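Local coordinates for protein esterase LipW (Mycobacterium marinum, PDB 3QH4) that probably hydrolyses ester bonds of a narrow range of substrates, as an alpha/beta-hydrolase esterase of mycobacteria, at residues E296-T299 / S300-F304; L265-A268 / Q269-L272. All coordinates share one frame; numbering follows the deposited sequence.

Interaction 1 (E296-T299 / S300-F304)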
loop_
_atom_site.group_PDB
_atom_site.type_symbol
_atom_site.label_atom_id
_atom_site.label_comp_id
_atom_site.label_asym_id
_atom_site.label_seq_id
_atom_site.Cartn_x
_atom_site.Cartn_y
_atom_site.Cartn_z
ATOM N N GLU A 296 -11.187 7.115 12.080
ATOM C CA GLU A 296 -12.461 6.806 12.757
ATOM C C GLU A 296 -13.710 7.164 11.931
ATOM O O GLU A 296 -14.834 6.876 12.321
ATOM C CB GLU A 296 -12.546 7.511 14.126
ATOM C CG GLU A 296 -11.262 7.624 14.887
ATOM C CD GLU A 296 -10.587 6.308 15.185
ATOM O OE1 GLU A 296 -11.262 5.258 15.195
ATOM O OE2 GLU A 296 -9.358 6.349 15.418
ATOM N N TRP A 297 -13.510 7.821 10.801
ATOM C CA TRP A 297 -14.609 8.248 9.987
ATOM C C TRP A 297 -15.366 7.026 9.480
ATOM O O TRP A 297 -14.770 6.010 9.189
ATOM C CB TRP A 297 -14.025 9.053 8.822
ATOM C CG TRP A 297 -14.984 9.596 7.785
ATOM C CD1 TRP A 297 -16.255 10.074 7.988
ATOM C CD2 TRP A 297 -14.677 9.829 6.416
ATOM N NE1 TRP A 297 -16.784 10.502 6.792
ATOM C CE2 TRP A 297 -15.830 10.377 5.817
ATOM C CE3 TRP A 297 -13.548 9.553 5.608
ATOM C CZ2 TRP A 297 -15.897 10.686 4.454
ATOM C CZ3 TRP A 297 -13.606 9.861 4.263
ATOM C CH2 TRP A 297 -14.793 10.425 3.691
ATOM N N THR A 298 -16.687 7.128 9.399
ATOM C CA THR A 298 -17.497 5.992 8.918
ATOM C C THR A 298 -16.957 5.455 7.573
ATOM O O THR A 298 -16.931 4.259 7.350
ATOM C CB THR A 298 -18.992 6.355 8.787
ATOM O OG1 THR A 298 -19.125 7.655 8.191
ATOM C CG2 THR A 298 -19.635 6.379 10.158
ATOM N N THR A 299 -16.522 6.338 6.684
ATOM C CA THR A 299 -16.023 5.881 5.383
ATOM C C THR A 299 -14.732 5.067 5.497
ATOM O O THR A 299 -14.589 4.025 4.836
ATOM C CB THR A 299 -15.875 7.064 4.386
ATOM O OG1 THR A 299 -17.175 7.603 4.123
ATOM C CG2 THR A 299 -15.262 6.610 3.078
ATOM N N SER A 300 -13.815 5.544 6.343
ATOM C CA SER A 300 -12.592 4.813 6.648
ATOM C C SER A 300 -12.910 3.480 7.290
ATOM O O SER A 300 -12.303 2.460 6.965
ATOM C CB SER A 300 -11.678 5.644 7.558
ATOM O OG SER A 300 -11.429 6.903 6.913
ATOM N N GLN A 301 -13.881 3.480 8.205
ATOM C CA GLN A 301 -14.272 2.220 8.834
ATOM C C GLN A 301 -14.879 1.242 7.854
ATOM O O GLN A 301 -14.619 0.035 7.942
ATOM C CB GLN A 301 -15.214 2.476 10.021
ATOM C CG GLN A 301 -14.505 3.189 11.188
ATOM C CD GLN A 301 -13.590 2.223 11.978
ATOM O OE1 GLN A 301 -14.043 1.158 12.432
ATOM N NE2 GLN A 301 -12.317 2.590 12.133
ATOM N N ARG A 302 -15.687 1.747 6.924
ATOM C CA ARG A 302 -16.233 0.875 5.874
ATOM C C ARG A 302 -15.116 0.287 5.006
ATOM O O ARG A 302 -15.208 -0.865 4.587
ATOM C CB ARG A 302 -17.260 1.626 5.017
ATOM C CG ARG A 302 -18.624 1.799 5.724
ATOM C CD ARG A 302 -19.704 2.264 4.715
ATOM N NE ARG A 302 -19.543 3.672 4.381
ATOM C CZ ARG A 302 -20.180 4.665 5.009
ATOM N NH1 ARG A 302 -19.950 5.927 4.662
ATOM N NH2 ARG A 302 -21.027 4.394 6.003
ATOM N N LEU A 303 -14.081 1.086 4.717
ATOM C CA LEU A 303 -12.899 0.552 4.020
ATOM C C LEU A 303 -12.278 -0.616 4.803
ATOM O O LEU A 303 -12.081 -1.696 4.238
ATOM C CB LEU A 303 -11.839 1.676 3.779
ATOM C CG LEU A 303 -10.520 1.063 3.243
ATOM C CD1 LEU A 303 -10.644 0.670 1.790
ATOM C CD2 LEU A 303 -9.370 2.077 3.452
ATOM N N PHE A 304 -11.966 -0.391 6.085
ATOM C CA PHE A 304 -11.347 -1.432 6.923
ATOM C C PHE A 304 -12.221 -2.700 6.959
ATOM O O PHE A 304 -11.718 -3.808 6.890
ATOM C CB PHE A 304 -11.072 -0.933 8.343
ATOM C CG PHE A 304 -10.097 0.248 8.425
ATOM C CD1 PHE A 304 -9.009 0.367 7.552
ATOM C CD2 PHE A 304 -10.267 1.217 9.407
ATOM C CE1 PHE A 304 -8.127 1.467 7.656
ATOM C CE2 PHE A 304 -9.402 2.309 9.527
ATOM C CZ PHE A 304 -8.305 2.421 8.662
HETATM O O HOH W 1 -19.558 8.527 5.528
#
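The start of the C-terminal helix 298-315 of this alpha/beta hydrolase brings W297, T298 and T299 against S300, Q301 and R302. W297 holds the N-cap position, and its carbonyl O accepts the N-H of Q301 at 2.9 Å. The next two bonds follow from R302 N to T298 O and from L303 N to T299 O. With its CG anti to the backbone N (chi1 179°), W297 lays its indole across the N-terminal end of the helix: CB of T299 stands 3.3 Å above one face, toward the rim, and CE3 lies 3.6 Å from OG of S300. That OG is hydrogen-bonded to the backbone O of L294, just after helix 290-293.

R302 bends at chi3 (-75°) and folds its guanidinium back over the carbonyl of T298, whose O sits 4.0 Å above the centre of the guanidinium plane. The arginine runs alongside T298 and across T299. One water joins the three side chains, at 2.8 Å from T298 OG1 and 2.9 Å from T299 OG1, with a weak bond from R302 NH1. E296 and Q301 lie side by side, their carboxylate and amide planes 21° apart, but the stronger partners lie beyond the pair: E296 OE1 forms a salt bridge with R106, Q301 NE2 gives a hydrogen bond to P295 O, and Q301 OE1 accepts one from R114. These arginines belong to helix 105-115, which also packs on F304; T299 and L303 rest on F283 of strand 278-283, S300, L303 and F304 touch D291 of helix 290-293, and W297 touches L18 and L19 of helix 17-20.

Interaction 2 (L265-A268 / Q269-L272)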
loop_
_atom_site.group_PDB
_atom_site.type_symbol
_atom_site.label_atom_id
_atom_site.label_comp_id
_atom_site.label_asym_id
_atom_site.label_seq_id
_atom_site.Cartn_x
_atom_site.Cartn_y
_atom_site.Cartn_z
ATOM N N LEU A 265 -9.342 2.418 -11.929
ATOM C CA LEU A 265 -10.447 1.931 -12.734
ATOM C C LEU A 265 -9.970 1.168 -13.989
ATOM O O LEU A 265 -10.536 0.128 -14.324
ATOM C CB LEU A 265 -11.364 3.097 -13.116
ATOM C CG LEU A 265 -12.137 3.736 -11.970
ATOM C CD1 LEU A 265 -12.829 5.026 -12.451
ATOM C CD2 LEU A 265 -13.180 2.727 -11.411
ATOM N N ASP A 266 -8.969 1.700 -14.703
ATOM C CA ASP A 266 -8.413 1.034 -15.893
ATOM C C ASP A 266 -7.895 -0.364 -15.513
ATOM O O ASP A 266 -8.145 -1.356 -16.202
ATOM C CB ASP A 266 -7.258 1.866 -16.492
ATOM C CG ASP A 266 -7.707 3.220 -17.106
ATOM O OD1 ASP A 266 -8.889 3.411 -17.453
ATOM O OD2 ASP A 266 -6.827 4.111 -17.266
ATOM N N TYR A 267 -7.162 -0.434 -14.405
ATOM C CA TYR A 267 -6.521 -1.695 -13.990
ATOM C C TYR A 267 -7.594 -2.706 -13.592
ATOM O O TYR A 267 -7.518 -3.881 -13.957
ATOM C CB TYR A 267 -5.575 -1.447 -12.810
ATOM C CG TYR A 267 -4.550 -2.551 -12.560
ATOM C CD1 TYR A 267 -3.544 -2.830 -13.505
ATOM C CD2 TYR A 267 -4.589 -3.312 -11.406
ATOM C CE1 TYR A 267 -2.591 -3.851 -13.272
ATOM C CE2 TYR A 267 -3.654 -4.333 -11.172
ATOM C CZ TYR A 267 -2.647 -4.571 -12.103
ATOM O OH TYR A 267 -1.718 -5.565 -11.852
ATOM N N ALA A 268 -8.582 -2.244 -12.834
ATOM C CA ALA A 268 -9.690 -3.129 -12.445
ATOM C C ALA A 268 -10.408 -3.711 -13.676
ATOM O O ALA A 268 -10.705 -4.923 -13.734
ATOM C CB ALA A 268 -10.673 -2.369 -11.529
ATOM N N GLN A 269 -10.662 -2.875 -14.689
ATOM C CA GLN A 269 -11.394 -3.375 -15.851
ATOM C C GLN A 269 -10.524 -4.419 -16.571
ATOM O O GLN A 269 -11.027 -5.450 -17.009
ATOM C CB GLN A 269 -11.745 -2.214 -16.789
ATOM C CG GLN A 269 -12.187 -2.667 -18.162
ATOM C CD GLN A 269 -13.582 -3.218 -18.168
ATOM O OE1 GLN A 269 -13.794 -4.463 -18.091
ATOM N NE2 GLN A 269 -14.559 -2.322 -18.262
ATOM N N ARG A 270 -9.220 -4.167 -16.641
ATOM C CA ARG A 270 -8.324 -5.119 -17.297
ATOM C C ARG A 270 -8.201 -6.423 -16.518
ATOM O O ARG A 270 -8.165 -7.489 -17.120
ATOM C CB ARG A 270 -6.965 -4.467 -17.559
ATOM C CG ARG A 270 -7.111 -3.326 -18.548
ATOM C CD ARG A 270 -5.816 -3.090 -19.333
ATOM N NE ARG A 270 -4.667 -2.855 -18.466
ATOM C CZ ARG A 270 -3.555 -3.594 -18.467
ATOM N NH1 ARG A 270 -2.571 -3.267 -17.654
ATOM N NH2 ARG A 270 -3.411 -4.638 -19.292
ATOM N N LEU A 271 -8.156 -6.342 -15.187
ATOM C CA LEU A 271 -8.153 -7.564 -14.368
ATOM C C LEU A 271 -9.407 -8.393 -14.660
ATOM O O LEU A 271 -9.327 -9.591 -14.945
ATOM C CB LEU A 271 -8.085 -7.231 -12.880
ATOM C CG LEU A 271 -6.733 -6.718 -12.343
ATOM C CD1 LEU A 271 -6.933 -6.218 -10.894
ATOM C CD2 LEU A 271 -5.666 -7.845 -12.387
ATOM N N LEU A 272 -10.554 -7.731 -14.605
ATOM C CA LEU A 272 -11.826 -8.392 -14.899
ATOM C C LEU A 272 -11.831 -8.998 -16.306
ATOM O O LEU A 272 -12.270 -10.145 -16.503
ATOM C CB LEU A 272 -12.970 -7.391 -14.705
ATOM C CG LEU A 272 -13.152 -7.054 -13.230
ATOM C CD1 LEU A 272 -13.973 -5.737 -13.087
ATOM C CD2 LEU A 272 -13.843 -8.213 -12.481
#
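Y267 and L271 meet one turn apart on helix 261-273, the crossover helix of a beta-alpha-beta unit between strands 250-255 and 278-283. CB of L271 lies 3.6 Å from both Y267 O and A268 O; CG then moves to 3.4 Å from Y267 O and begins to approach the tyrosine ring. CD1 completes the contact, 3.8 Å from both CD2 and CE2 of Y267, so this methyl meets the CD2-CE2 bond of the ring obliquely. The ring is brought there by chi1 of Y267 (-162°), which sets CG anti to the backbone N and lets the ring lean along the helix. Beneath this apolar pair, L271 N bonds to Y267 O at 2.8 Å, with an N-H...O angle of 163°. Neighbouring bonds from Q269 N to L265 O and from R270 N to D266 O continue the same alpha-helical ladder.

The surrounding core is shared: Y267 and A268 touch I252, L271 touches T250, and A268 also reaches L280. On another side of the turn, R270 bends at chi3 and carries its guanidinium to the carbonyl of R241, with a weaker bond to that of G242. At the last step, L272 N reaches A268 O with an N-H...O angle of 173°, and CD1 of L272 lies 3.4 Å from the same oxygen.

How the interactions relate
Along the chain the two contacts come in series, neither nested nor crossed. Interaction 2 comes first and spans about two turns of helix 261-273 by i to i+4 contacts, after which the chain runs through strand 278-283, the short strand 286-287 and helix 290-293. Interaction 1 then covers the N-cap and opening turns of helix 298-315. Their centres stand 24 Å apart and their nearest atoms about 14 Å, without touching. Strand 278-283, the outermost at its end of the sheet, links them: residues of 265-272 touch it at T278, L280 and I282, and residues of 296-304 at F283. Interaction 2 also meets strand 250-255, whereas interaction 1 adds contacts with helices 17-20 and 105-115.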